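Local structure of ADP-ribosylating toxin CARDS (Mycoplasma pneumoniae, 4TLV) at residues H163-G167 and R168-T172; T224-L228 and S229-P233; M366-D370 and I371-Q375; L390-N393 and T394-G398; C425-H428 and A429-T433. The protein transfers the ADP-ribosyl group from NAD(+) to target proteins, acting as the main virulence factor of its bacterium and causing vacuolation of mammalian cells. All coordinates share one frame; numbering follows the deposited sequence. Where two conformers were deposited one is given.

How the contacts relate
All five contacts are local and follow one another along the chain, none enclosing or crossing another. Contact 1 completes the reversal between strands 146-156 and 168-181 of the ADP-ribosyltransferase domain, and contact 2 turns from strand 225-226 into a one-turn helix. The other three belong to the D2 beta-trefoil: contact 3 closes the loop between strands 364-368 and 375-380, contact 4 begins the turn from 388-393 to 401-407, and contact 5 coils the segment after strand 415-421. Contacts 1, 3 and 5 meet where the enzyme domain packs on D2, and one acetate spans contacts 1 and 5. Contacts 2 and 4 stand apart, their centres about 42 Å from each other.

Contact 1 of 5, residues H163-G167 and R168-T172; sequences HHPAG and RVVET. With ACT (acetate ion), chain M.
With CG swung beside its backbone N (chi1 -56°), the imidazole of His164 comes to lie alongside Val169, whose own chi1 of 179° sends CG1 opposite the backbone N and leaves CG2 to meet the ring. This happens at the end of a beta hairpin in the mono-ADP-ribosyltransferase domain, where the loop after strand 146-156 runs into its antiparallel neighbour 168-181. The methyl sits squarely over one face: Val169 CG2 is 3.8 Å from the centroid of the His164 ring and only 5° off its normal, a well-centred CH-pi contact. His164 ND1 is bonded to Glu69, which helps to fix the ring's rotation.

Between the two residues the backbone reverses through two overlapping turns, helped by positive phi at Ala166 and Gly167. Gly167 N reaches His164 O at 2.9 Å, and Arg168 N reaches Pro165 O at 3.0 Å, the latter donor standing well above the carbonyl plane. The Arg168 side chain leads away to Trp66 O. Deeper in, Pro165 CD packs on Val170 CG2 at 3.6 Å, the two side chains crossing at about a right angle. A water links His163 O to Val170 N. At the outer end an acetate, probably from the crystallisation liquor, takes two donors on one oxygen: OXT accepts from His163 N at 3.1 Å and, in the plane of the ring, from His163 ND1 at 2.8 Å.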
loop_
_atom_site.group_PDB
_atom_site.type_symbol
_atom_site.label_atom_id
_atom_site.label_comp_id
_atom_site.label_asym_id
_atom_site.label_seq_id
_atom_site.Cartn_x
_atom_site.Cartn_y
_atom_site.Cartn_z
ATOM N N HIS A 163 -8.845 -20.764 18.409
ATOM C CA HIS A 163 -9.678 -19.941 19.279
ATOM C C HIS A 163 -10.191 -18.749 18.486
ATOM O O HIS A 163 -9.616 -18.383 17.458
ATOM C CB HIS A 163 -8.925 -19.491 20.533
ATOM C CG HIS A 163 -7.978 -18.351 20.300
ATOM N ND1 HIS A 163 -6.714 -18.525 19.777
ATOM C CD2 HIS A 163 -8.105 -17.024 20.544
ATOM C CE1 HIS A 163 -6.106 -17.352 19.701
ATOM N NE2 HIS A 163 -6.929 -16.426 20.157
ATOM N N HIS A 164 -11.290 -18.168 18.943
ATOM C CA HIS A 164 -11.951 -17.080 18.219
ATOM C C HIS A 164 -11.628 -15.735 18.870
ATOM O O HIS A 164 -12.184 -15.408 19.909
ATOM C CB HIS A 164 -13.459 -17.303 18.239
ATOM C CG HIS A 164 -13.876 -18.631 17.694
ATOM N ND1 HIS A 164 -15.061 -19.241 18.049
ATOM C CD2 HIS A 164 -13.264 -19.472 16.829
ATOM C CE1 HIS A 164 -15.167 -20.396 17.416
ATOM N NE2 HIS A 164 -14.088 -20.564 16.672
ATOM N N PRO A 165 -10.711 -14.957 18.276
ATOM C CA PRO A 165 -10.304 -13.718 18.949
ATOM C C PRO A 165 -11.490 -12.754 19.107
ATOM O O PRO A 165 -12.178 -12.449 18.129
ATOM C CB PRO A 165 -9.220 -13.143 18.012
ATOM C CG PRO A 165 -8.739 -14.360 17.195
ATOM C CD PRO A 165 -9.995 -15.168 17.004
ATOM N N ALA A 166 -11.717 -12.290 20.334
ATOM C CA ALA A 166 -12.866 -11.443 20.648
ATOM C C ALA A 166 -14.181 -12.018 20.136
ATOM O O ALA A 166 -15.092 -11.277 19.775
ATOM C CB ALA A 166 -12.645 -10.018 20.108
ATOM N N GLY A 167 -14.276 -13.343 20.071
ATOM C CA GLY A 167 -15.517 -13.983 19.664
ATOM C C GLY A 167 -15.775 -14.031 18.166
ATOM O O GLY A 167 -16.898 -14.320 17.736
ATOM N N ARG A 168 -14.753 -13.733 17.364
ATOM C CA ARG A 168 -14.876 -13.806 15.906
ATOM C C ARG A 168 -14.026 -14.948 15.363
ATOM O O ARG A 168 -12.986 -15.268 15.926
ATOM C CB ARG A 168 -14.471 -12.482 15.247
ATOM C CG ARG A 168 -15.528 -11.386 15.390
ATOM C CD ARG A 168 -16.502 -11.434 14.250
ATOM N NE ARG A 168 -17.531 -10.407 14.351
ATOM C CZ ARG A 168 -18.424 -10.146 13.407
ATOM N NH1 ARG A 168 -18.406 -10.816 12.255
ATOM N NH2 ARG A 168 -19.329 -9.197 13.611
ATOM N N VAL A 169 -14.468 -15.552 14.266
ATOM C CA VAL A 169 -13.799 -16.730 13.723
ATOM C C VAL A 169 -12.841 -16.349 12.601
ATOM O O VAL A 169 -13.261 -15.765 11.610
ATOM C CB VAL A 169 -14.819 -17.714 13.148
ATOM C CG1 VAL A 169 -14.105 -18.925 12.570
ATOM C CG2 VAL A 169 -15.825 -18.118 14.227
ATOM N N VAL A 170 -11.562 -16.676 12.775
ATOM C CA VAL A 170 -10.523 -16.310 11.821
ATOM C C VAL A 170 -10.728 -17.004 10.483
ATOM O O VAL A 170 -10.769 -18.233 10.410
ATOM C CB VAL A 170 -9.118 -16.673 12.364
ATOM C CG1 VAL A 170 -8.036 -16.313 11.352
ATOM C CG2 VAL A 170 -8.847 -15.979 13.708
ATOM N N GLU A 171 -10.839 -16.202 9.428
ATOM C CA GLU A 171 -11.048 -16.698 8.085
ATOM C C GLU A 171 -9.884 -16.319 7.185
ATOM O O GLU A 171 -9.200 -15.320 7.419
ATOM C CB GLU A 171 -12.311 -16.078 7.478
ATOM C CG GLU A 171 -13.570 -16.326 8.262
ATOM C CD GLU A 171 -14.182 -17.685 7.974
ATOM O OE1 GLU A 171 -14.192 -18.111 6.800
ATOM O OE2 GLU A 171 -14.666 -18.312 8.934
ATOM N N THR A 172 -9.698 -17.096 6.129
ATOM C CA THR A 172 -8.811 -16.689 5.052
ATOM C C THR A 172 -9.551 -16.922 3.735
ATOM O O THR A 172 -10.697 -17.380 3.735
ATOM C CB THR A 172 -7.435 -17.404 5.133
ATOM O OG1 THR A 172 -6.523 -16.785 4.219
ATOM C CG2 THR A 172 -7.548 -18.892 4.825
HETATM C C ACT M . -5.081 -20.780 17.526
HETATM O O ACT M . -5.046 -19.646 16.990
HETATM O OXT ACT M . -5.765 -20.892 18.570
HETATM C CH3 ACT M . -4.347 -21.951 16.946
HETATM O O HOH W 1 -10.934 -18.651 14.840
#

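Contact 2 of 5, residues T224-L228 and S229-P233; sequences TSASL and SFACP
Ser227 and Phe230 meet through the serine hydroxyl: OG lies 3.4 Å from Phe230 CD1, approaching the ring obliquely. Two torsions bring them together. Ser227 holds OG between its backbone N and carbonyl carbon (chi1 52°), while Phe230 turns CG beside its own N (chi1 -82°), so that the ring stands out from the helix with its CD1 side next to the serine hydroxyl. The phenyl group also touches Ser51 and Ser53 of strand 49-53.

Ser227 occupies the N-cap position of the one-turn helix 228-231, just after the edge strand 225-226, yet its hydroxyl makes no capping bond; the first helical amide, Leu228 N, is taken by Ser41 OG instead, and Ser227 N by Gln132 OE1. Ser227 O takes Ala231 N at 3.1 Å, nearly straight and in the carbonyl plane, together with a weak bond from Phe230 N. One residue on, Leu228 O accepts Cys232 N at 2.8 Å. The whole strand-to-helix turn lies in the region inferred to form the NAD(+)-binding pocket.

At the end of the turn Cys232 has left helical geometry, and its sulfur is placed beside the backbone N (chi1 -39°), where it forms the disulfide with Cys249. The same sulfur packs against the branch point of leucine, Cys232 SG to Leu228 CG being 3.9 Å. Smaller side chains join strand to helix: Ala226 CB touches Ala231 CB at 4.4 Å, next to Ala218 of strand 214-219.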
loop_
_atom_site.group_PDB
_atom_site.type_symbol
_atom_site.label_atom_id
_atom_site.label_comp_id
_atom_site.label_asym_id
_atom_site.label_seq_id
_atom_site.Cartn_x
_atom_site.Cartn_y
_atom_site.Cartn_z
ATOM N N THR A 224 -9.326 -3.258 10.222
ATOM C CA THR A 224 -9.235 -2.852 8.819
ATOM C C THR A 224 -10.529 -2.211 8.328
ATOM O O THR A 224 -11.606 -2.732 8.585
ATOM C CB THR A 224 -8.876 -4.073 7.934
ATOM O OG1 THR A 224 -7.662 -4.642 8.422
ATOM C CG2 THR A 224 -8.694 -3.681 6.474
ATOM N N SER A 225 -10.409 -1.066 7.653
ATOM C CA SER A 225 -11.548 -0.384 7.039
ATOM C C SER A 225 -11.619 -0.727 5.557
ATOM O O SER A 225 -10.587 -0.812 4.899
ATOM C CB SER A 225 -11.373 1.141 7.152
ATOM O OG SER A 225 -11.084 1.533 8.475
ATOM N N ALA A 226 -12.832 -0.911 5.033
ATOM C CA ALA A 226 -13.042 -1.095 3.597
ATOM C C ALA A 226 -14.099 -0.095 3.142
ATOM O O ALA A 226 -15.017 0.218 3.899
ATOM C CB ALA A 226 -13.504 -2.539 3.283
ATOM N N SER A 227 -13.989 0.421 1.925
ATOM C CA SER A 227 -15.124 1.196 1.422
ATOM C C SER A 227 -16.237 0.240 1.039
ATOM O O SER A 227 -16.003 -0.934 0.727
ATOM C CB SER A 227 -14.755 2.079 0.229
ATOM O OG SER A 227 -14.122 1.317 -0.759
ATOM N N LEU A 228 -17.458 0.744 1.053
ATOM C CA LEU A 228 -18.593 -0.081 0.671
ATOM C C LEU A 228 -18.547 -0.502 -0.807
ATOM O O LEU A 228 -19.136 -1.514 -1.188
ATOM C CB LEU A 228 -19.907 0.629 1.014
ATOM C CG LEU A 228 -20.317 0.566 2.498
ATOM C CD1 LEU A 228 -19.271 1.164 3.450
ATOM C CD2 LEU A 228 -21.682 1.237 2.691
ATOM N N SER A 229 -17.842 0.244 -1.648
ATOM C CA SER A 229 -17.784 -0.097 -3.040
ATOM C C SER A 229 -16.990 -1.516 -3.147
ATOM O O SER A 229 -17.245 -2.294 -4.058
ATOM C CB SER A 229 -17.118 0.958 -3.926
ATOM O OG SER A 229 -15.798 1.222 -3.474
ATOM N N PHE A 230 -16.069 -1.770 -2.218
ATOM C CA PHE A 230 -15.385 -3.060 -2.145
ATOM C C PHE A 230 -16.236 -4.111 -1.403
ATOM O O PHE A 230 -16.432 -5.232 -1.893
ATOM C CB PHE A 230 -14.014 -2.920 -1.454
ATOM C CG PHE A 230 -12.913 -2.430 -2.370
ATOM C CD1 PHE A 230 -12.896 -1.117 -2.826
ATOM C CD2 PHE A 230 -11.896 -3.279 -2.773
ATOM C CE1 PHE A 230 -11.897 -0.663 -3.691
ATOM C CE2 PHE A 230 -10.881 -2.828 -3.635
ATOM C CZ PHE A 230 -10.890 -1.522 -4.100
ATOM N N ALA A 231 -16.726 -3.749 -0.221
ATOM C CA ALA A 231 -17.396 -4.721 0.666
ATOM C C ALA A 231 -18.829 -5.089 0.254
ATOM O O ALA A 231 -19.355 -6.124 0.690
ATOM C CB ALA A 231 -17.385 -4.227 2.089
ATOM N N CYS A 232 -19.466 -4.234 -0.548
ATOM C CA CYS A 232 -20.839 -4.482 -1.002
ATOM C C CYS A 232 -20.882 -4.429 -2.527
ATOM O O CYS A 232 -21.526 -3.550 -3.092
ATOM C CB CYS A 232 -21.794 -3.423 -0.447
ATOM S SG CYS A 232 -21.500 -2.884 1.246
ATOM N N PRO A 233 -20.198 -5.373 -3.195
ATOM C CA PRO A 233 -19.974 -5.279 -4.645
ATOM C C PRO A 233 -21.264 -5.387 -5.445
ATOM O O PRO A 233 -21.275 -4.996 -6.602
ATOM C CB PRO A 233 -19.086 -6.484 -4.970
ATOM C CG PRO A 233 -19.077 -7.347 -3.743
ATOM C CD PRO A 233 -19.581 -6.562 -2.581
#

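Contact 3 of 5, residues M366-D370 and I371-Q375; sequences MTPQD and IAITQ
Asp370 and Thr374 make a polar contact, carboxylate to backbone amide and side-chain hydroxyl, at the surface end of a beta hairpin in the D2 beta-trefoil, within the loop that joins strands 364-368 and 375-380. The mouth of the loop is shut by Gln369 N, which donates to Gln375 O at 2.7 Å. Inside it runs a type I turn from Asp370 to Ile373, closed by Ile373 N to Asp370 O; Ile373 itself then takes a positive phi, which brings the amides of Thr374 and Gln375 round to the carboxylate.

The carboxylate fills the loop. With chi1 at 59° it tucks in over its own backbone and grips Thr374 with both oxygens on their syn lone pairs: Asp370 OD1 takes Thr374 N at 2.9 Å, and OD2 takes the hydroxyl OG1 in a short 2.5 Å bond. Gln375 N comes to OD1 from above the carboxylate plane at 3.1 Å, and the extended Gln375 side chain lies alongside OD2. On the apolar side, Ile373 CD1 packs on Pro368 CB at 4.0 Å, and both side chains meet strand 168-181 of the enzyme domain.

Three donors on a single carboxylate pin its rotation and would probably help it to stay ionised.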
loop_
_atom_site.group_PDB
_atom_site.type_symbol
_atom_site.label_atom_id
_atom_site.label_comp_id
_atom_site.label_asym_id
_atom_site.label_seq_id
_atom_site.Cartn_x
_atom_site.Cartn_y
_atom_site.Cartn_z
ATOM N N MET A 366 0.355 -15.501 1.685
ATOM C CA MET A 366 0.326 -16.709 2.502
ATOM C C MET A 366 -0.832 -17.589 2.063
ATOM O O MET A 366 -1.995 -17.221 2.214
ATOM C CB MET A 366 0.197 -16.361 3.971
ATOM C CG MET A 366 1.327 -15.447 4.447
ATOM S SD MET A 366 1.418 -15.413 6.217
ATOM C CE MET A 366 2.609 -14.090 6.447
ATOM N N THR A 367 -0.514 -18.752 1.520
ATOM C CA THR A 367 -1.548 -19.553 0.865
ATOM C C THR A 367 -1.651 -20.947 1.490
ATOM O O THR A 367 -0.648 -21.651 1.613
ATOM C CB THR A 367 -1.266 -19.665 -0.646
ATOM O OG1 THR A 367 -0.044 -20.372 -0.844
ATOM C CG2 THR A 367 -1.096 -18.293 -1.253
ATOM N N PRO A 368 -2.870 -21.349 1.888
ATOM C CA PRO A 368 -3.051 -22.613 2.613
ATOM C C PRO A 368 -2.706 -23.756 1.674
ATOM O O PRO A 368 -3.074 -23.684 0.514
ATOM C CB PRO A 368 -4.555 -22.643 2.935
ATOM C CG PRO A 368 -5.136 -21.379 2.396
ATOM C CD PRO A 368 -4.143 -20.732 1.493
ATOM N N GLN A 369 -1.994 -24.767 2.147
ATOM C CA GLN A 369 -1.560 -25.854 1.268
ATOM C C GLN A 369 -2.320 -27.166 1.509
ATOM O O GLN A 369 -2.302 -28.063 0.670
ATOM C CB GLN A 369 -0.051 -26.082 1.398
ATOM C CG GLN A 369 0.775 -24.870 0.970
ATOM C CD GLN A 369 0.593 -24.522 -0.487
ATOM O OE1 GLN A 369 0.015 -23.483 -0.838
ATOM N NE2 GLN A 369 1.077 -25.397 -1.356
ATOM N N ASP A 370 -2.987 -27.265 2.650
ATOM C CA ASP A 370 -3.724 -28.471 3.015
ATOM C C ASP A 370 -5.195 -28.126 3.161
ATOM O O ASP A 370 -5.553 -26.963 3.348
ATOM C CB ASP A 370 -3.174 -29.077 4.312
ATOM C CG ASP A 370 -3.245 -28.111 5.492
ATOM O OD1 ASP A 370 -3.374 -26.897 5.253
ATOM O OD2 ASP A 370 -3.173 -28.555 6.656
ATOM N N ILE A 371 -6.059 -29.130 3.067
ATOM C CA ILE A 371 -7.493 -28.866 3.110
ATOM C C ILE A 371 -7.941 -28.527 4.541
ATOM O O ILE A 371 -8.991 -27.915 4.744
ATOM C CB ILE A 371 -8.308 -30.038 2.501
ATOM C CG1 ILE A 371 -9.769 -29.639 2.290
ATOM C CG2 ILE A 371 -8.190 -31.277 3.357
ATOM C CD1 ILE A 371 -10.521 -30.573 1.334
ATOM N N ALA A 372 -7.127 -28.901 5.522
ATOM C CA ALA A 372 -7.399 -28.562 6.920
ATOM C C ALA A 372 -7.032 -27.103 7.240
ATOM O O ALA A 372 -7.229 -26.635 8.360
ATOM C CB ALA A 372 -6.644 -29.499 7.847
ATOM N N ILE A 373 -6.475 -26.406 6.255
ATOM C CA ILE A 373 -6.115 -25.000 6.401
ATOM C C ILE A 373 -5.240 -24.766 7.628
ATOM O O ILE A 373 -5.603 -23.995 8.514
ATOM C CB ILE A 373 -7.375 -24.119 6.478
ATOM C CG1 ILE A 373 -8.430 -24.604 5.473
ATOM C CG2 ILE A 373 -7.021 -22.648 6.220
ATOM C CD1 ILE A 373 -8.045 -24.350 4.001
ATOM N N THR A 374 -4.091 -25.439 7.690
ATOM C CA THR A 374 -3.179 -25.266 8.817
ATOM C C THR A 374 -1.740 -25.053 8.401
ATOM O O THR A 374 -0.911 -24.724 9.239
ATOM C CB THR A 374 -3.130 -26.501 9.727
ATOM O OG1 THR A 374 -2.697 -27.626 8.949
ATOM C CG2 THR A 374 -4.478 -26.770 10.348
ATOM N N GLN A 375 -1.435 -25.306 7.133
ATOM C CA GLN A 375 -0.066 -25.168 6.626
ATOM C C GLN A 375 -0.045 -24.150 5.487
ATOM O O GLN A 375 -0.802 -24.264 4.531
ATOM C CB GLN A 375 0.459 -26.517 6.128
ATOM C CG GLN A 375 0.472 -27.586 7.214
ATOM C CD GLN A 375 0.472 -28.997 6.656
ATOM O OE1 GLN A 375 0.600 -29.202 5.451
ATOM N NE2 GLN A 375 0.314 -29.981 7.537
#

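Contact 4 of 5, residues L390-N393 and T394-G398; sequences LFWN and TKSGG
Trp392 and Thr394 pack face to backbone where strand 388-393 of the D2 beta-trefoil ends and the chain turns toward its antiparallel neighbour 401-407. The turn is type I, from Asn393 to Ser396, with an Asx turn superimposed on it by the asparagine side chain.

The apolar part belongs to the indole. A chi1 of 76° sets the Trp392 ring system astride its own backbone N and C, flat against the start of the turn, and Thr394 CA sits over the six-membered ring, 3.7 Å from its centroid and 10° off the normal, a CH-pi contact nearly centred on that ring and so toward the rim of the indole as a whole. The methyl follows, Thr394 CG2 lying 3.9 Å from Trp392 CE2, with the two side chains crossing at about a right angle. Phe288 and His401 each make an edge-to-face contact with the indole, while its NE1 is bonded to Glu416. Thr394 OG1 is held by Asp414 O.

Hydrogen bonds carry the rest. The Asn393 amide, anti to the backbone N (chi1 -175°), bends over the turn so that OD1 accepts Lys395 N at 2.8 Å in the carbonyl plane, and a weak bond from Ser396 N besides. The asparagine backbone oxygen is gripped twice by one serine. Ser396 N reaches Asn393 O at 2.9 Å from above the carbonyl plane, whereas Ser396 OG, also bonded to His401 ND1, donates to Asn393 O within that plane at 2.8 Å.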
loop_
_atom_site.group_PDB
_atom_site.type_symbol
_atom_site.label_atom_id
_atom_site.label_comp_id
_atom_site.label_asym_id
_atom_site.label_seq_id
_atom_site.Cartn_x
_atom_site.Cartn_y
_atom_site.Cartn_z
ATOM N N LEU A 390 9.408 -19.865 1.047
ATOM C CA LEU A 390 10.519 -19.664 1.965
ATOM C C LEU A 390 11.325 -20.955 2.083
ATOM O O LEU A 390 10.757 -22.049 2.046
ATOM C CB LEU A 390 10.005 -19.261 3.348
ATOM C CG LEU A 390 9.320 -17.898 3.498
ATOM C CD1 LEU A 390 8.798 -17.752 4.944
ATOM C CD2 LEU A 390 10.291 -16.765 3.148
ATOM N N PHE A 391 12.638 -20.820 2.242
ATOM C CA PHE A 391 13.540 -21.974 2.327
ATOM C C PHE A 391 14.619 -21.763 3.392
ATOM O O PHE A 391 14.974 -20.630 3.715
ATOM C CB PHE A 391 14.226 -22.217 0.972
ATOM C CG PHE A 391 13.344 -22.839 -0.065
ATOM C CD1 PHE A 391 12.439 -22.065 -0.788
ATOM C CD2 PHE A 391 13.430 -24.202 -0.341
ATOM C CE1 PHE A 391 11.620 -22.642 -1.749
ATOM C CE2 PHE A 391 12.610 -24.792 -1.306
ATOM C CZ PHE A 391 11.708 -24.015 -2.015
ATOM N N TRP A 392 15.138 -22.859 3.941
ATOM C CA TRP A 392 16.374 -22.801 4.720
ATOM C C TRP A 392 17.339 -23.857 4.190
ATOM O O TRP A 392 16.933 -24.783 3.489
ATOM C CB TRP A 392 16.130 -23.005 6.216
ATOM C CG TRP A 392 15.857 -24.434 6.618
ATOM C CD1 TRP A 392 14.822 -25.216 6.211
ATOM C CD2 TRP A 392 16.639 -25.240 7.515
ATOM N NE1 TRP A 392 14.902 -26.457 6.799
ATOM C CE2 TRP A 392 16.014 -26.499 7.598
ATOM C CE3 TRP A 392 17.810 -25.018 8.247
ATOM C CZ2 TRP A 392 16.512 -27.536 8.391
ATOM C CZ3 TRP A 392 18.303 -26.049 9.042
ATOM C CH2 TRP A 392 17.654 -27.291 9.103
ATOM N N ASN A 393 18.613 -23.693 4.518
ATOM C CA ASN A 393 19.635 -24.654 4.139
ATOM C C ASN A 393 19.755 -25.731 5.206
ATOM O O ASN A 393 20.264 -25.477 6.300
ATOM C CB ASN A 393 20.973 -23.943 3.947
ATOM C CG ASN A 393 22.048 -24.870 3.423
ATOM O OD1 ASN A 393 22.124 -26.039 3.816
ATOM N ND2 ASN A 393 22.887 -24.358 2.530
ATOM N N THR A 394 19.265 -26.926 4.885
ATOM C CA THR A 394 19.197 -28.033 5.841
ATOM C C THR A 394 20.564 -28.433 6.385
ATOM O O THR A 394 20.663 -29.038 7.454
ATOM C CB THR A 394 18.547 -29.275 5.214
ATOM O OG1 THR A 394 19.271 -29.641 4.031
ATOM C CG2 THR A 394 17.089 -28.993 4.855
ATOM N N LYS A 395 21.619 -28.083 5.655
ATOM C CA LYS A 395 22.968 -28.419 6.088
ATOM C C LYS A 395 23.627 -27.327 6.936
ATOM O O LYS A 395 24.647 -27.574 7.576
ATOM C CB LYS A 395 23.844 -28.777 4.889
ATOM C CG LYS A 395 23.544 -30.150 4.298
ATOM C CD LYS A 395 24.444 -30.448 3.108
ATOM C CE LYS A 395 24.434 -31.932 2.755
ATOM N NZ LYS A 395 23.049 -32.444 2.560
ATOM N N SER A 396 23.048 -26.127 6.955
ATOM C CA SER A 396 23.630 -25.043 7.743
ATOM C C SER A 396 23.684 -25.428 9.217
ATOM O O SER A 396 22.788 -26.107 9.725
ATOM C CB SER A 396 22.851 -23.731 7.565
ATOM O OG SER A 396 21.553 -23.811 8.134
ATOM N N GLY A 397 24.739 -25.000 9.900
ATOM C CA GLY A 397 24.885 -25.294 11.314
ATOM C C GLY A 397 24.744 -24.052 12.173
ATOM O O GLY A 397 24.431 -22.971 11.678
ATOM N N GLY A 398 24.971 -24.205 13.470
ATOM C CA GLY A 398 24.893 -23.079 14.381
ATOM C C GLY A 398 23.520 -22.929 14.998
ATOM O O GLY A 398 22.626 -23.744 14.753
#

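Contact 5 of 5, residues C425-H428 and A429-T433; sequences CTTH and AQFVT. With ACT (acetate ion), chain M.
Thr427 CG2 presses against Phe431 CB at 3.5 Å, and the same methyl is 4.0 Å from Phe431 CD2, meeting the ring obliquely. Phe431 turns its CG anti to the backbone N (chi1 -178°), which carries the ring on past the threonine to Met366, Ile420 and Val277. The 3-10 bond from Phe431 N to His428 O, 3.2 Å, keeps the turn closed, its donor lying above the carbonyl plane.

One step out, the first amide of the coil is taken by the bound acetate: Ala429 N donates to acetate O at 2.9 Å. The His428 ring stands obliquely beside that ion, with NE2 bonded to Glu424 O. Thr427 is positioned by its hydroxyl, which is bonded to Tyr278 N. Gln430 reaches the other way, its OE1 to Glu273 N and its NE2 to Glu271 O, so it grips the backbone of the KELED motif involved in trafficking to the host endoplasmic reticulum. Ala429 and Thr433 touch Val170 of the enzyme domain.

Overall this is a short 3-10 turn, 429-431, lying where the D2 beta-trefoil meets the ADP-ribosyltransferase domain.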
loop_
_atom_site.group_PDB
_atom_site.type_symbol
_atom_site.label_atom_id
_atom_site.label_comp_id
_atom_site.label_asym_id
_atom_site.label_seq_id
_atom_site.Cartn_x
_atom_site.Cartn_y
_atom_site.Cartn_z
ATOM N N CYS A 425 -0.018 -24.774 19.785
ATOM C CA CYS A 425 1.376 -24.811 20.226
ATOM C C CYS A 425 2.354 -24.151 19.247
ATOM O O CYS A 425 3.562 -24.126 19.496
ATOM C CB CYS A 425 1.815 -26.254 20.497
ATOM S SG CYS A 425 1.173 -26.959 22.039
ATOM N N THR A 426 1.844 -23.629 18.134
ATOM C CA THR A 426 2.712 -22.956 17.172
ATOM C C THR A 426 2.211 -21.543 16.811
ATOM O O THR A 426 2.033 -20.698 17.691
ATOM C CB THR A 426 2.988 -23.827 15.917
ATOM O OG1 THR A 426 1.761 -24.310 15.356
ATOM C CG2 THR A 426 3.872 -25.027 16.280
ATOM N N THR A 427 2.001 -21.283 15.529
ATOM C CA THR A 427 1.548 -19.962 15.104
ATOM C C THR A 427 0.054 -19.815 15.337
ATOM O O THR A 427 -0.719 -20.658 14.905
ATOM C CB THR A 427 1.809 -19.754 13.611
ATOM O OG1 THR A 427 3.167 -20.097 13.326
ATOM C CG2 THR A 427 1.540 -18.287 13.214
ATOM N N HIS A 428 -0.369 -18.742 15.995
ATOM C CA HIS A 428 -1.807 -18.549 16.150
ATOM C C HIS A 428 -2.459 -18.098 14.849
ATOM O O HIS A 428 -1.798 -17.539 13.976
ATOM C CB HIS A 428 -2.126 -17.667 17.343
ATOM C CG HIS A 428 -1.876 -18.359 18.654
ATOM N ND1 HIS A 428 -2.063 -17.957 19.934
ATOM C CD2 HIS A 428 -1.368 -19.640 18.724
ATOM C CE1 HIS A 428 -1.661 -18.993 20.746
ATOM N NE2 HIS A 428 -1.248 -19.997 19.992
ATOM N N ALA A 429 -3.749 -18.383 14.712
ATOM C CA ALA A 429 -4.389 -18.373 13.399
ATOM C C ALA A 429 -4.387 -16.996 12.738
ATOM O O ALA A 429 -4.323 -16.890 11.509
ATOM C CB ALA A 429 -5.831 -18.904 13.505
ATOM N N GLN A 430 -4.467 -15.935 13.538
ATOM C CA GLN A 430 -4.613 -14.610 12.927
ATOM C C GLN A 430 -3.344 -14.140 12.222
ATOM O O GLN A 430 -3.395 -13.251 11.383
ATOM C CB GLN A 430 -5.117 -13.558 13.925
ATOM C CG GLN A 430 -4.086 -13.112 14.941
ATOM C CD GLN A 430 -4.668 -12.083 15.873
ATOM O OE1 GLN A 430 -4.120 -10.877 15.839
ATOM N NE2 GLN A 430 -5.629 -12.366 16.603
ATOM N N PHE A 431 -2.206 -14.757 12.517
ATOM C CA PHE A 431 -1.001 -14.359 11.805
ATOM C C PHE A 431 -1.169 -14.446 10.289
ATOM O O PHE A 431 -0.701 -13.577 9.549
ATOM C CB PHE A 431 0.250 -15.147 12.219
ATOM C CG PHE A 431 1.474 -14.677 11.500
ATOM C CD1 PHE A 431 2.012 -13.441 11.790
ATOM C CD2 PHE A 431 2.042 -15.428 10.484
ATOM C CE1 PHE A 431 3.131 -12.975 11.096
ATOM C CE2 PHE A 431 3.153 -14.969 9.811
ATOM C CZ PHE A 431 3.689 -13.734 10.117
ATOM N N VAL A 432 -1.852 -15.487 9.814
ATOM C CA VAL A 432 -1.973 -15.699 8.378
ATOM C C VAL A 432 -3.160 -14.957 7.752
ATOM O O VAL A 432 -3.718 -15.389 6.738
ATOM C CB VAL A 432 -1.984 -17.204 8.025
ATOM C CG1 VAL A 432 -0.664 -17.845 8.488
ATOM C CG2 VAL A 432 -3.181 -17.897 8.659
ATOM N N THR A 433 -3.508 -13.817 8.354
ATOM C CA THR A 433 -4.502 -12.900 7.826
ATOM C C THR A 433 -3.901 -11.491 7.854
ATOM O O THR A 433 -2.967 -11.236 8.585
ATOM C CB THR A 433 -5.790 -12.907 8.673
ATOM O OG1 THR A 433 -5.507 -12.395 9.973
ATOM C CG2 THR A 433 -6.336 -14.346 8.808
HETATM C C ACT M . -5.081 -20.780 17.526
HETATM O O ACT M . -5.046 -19.646 16.990
HETATM O OXT ACT M . -5.765 -20.892 18.570
HETATM C CH3 ACT M . -4.347 -21.951 16.946
#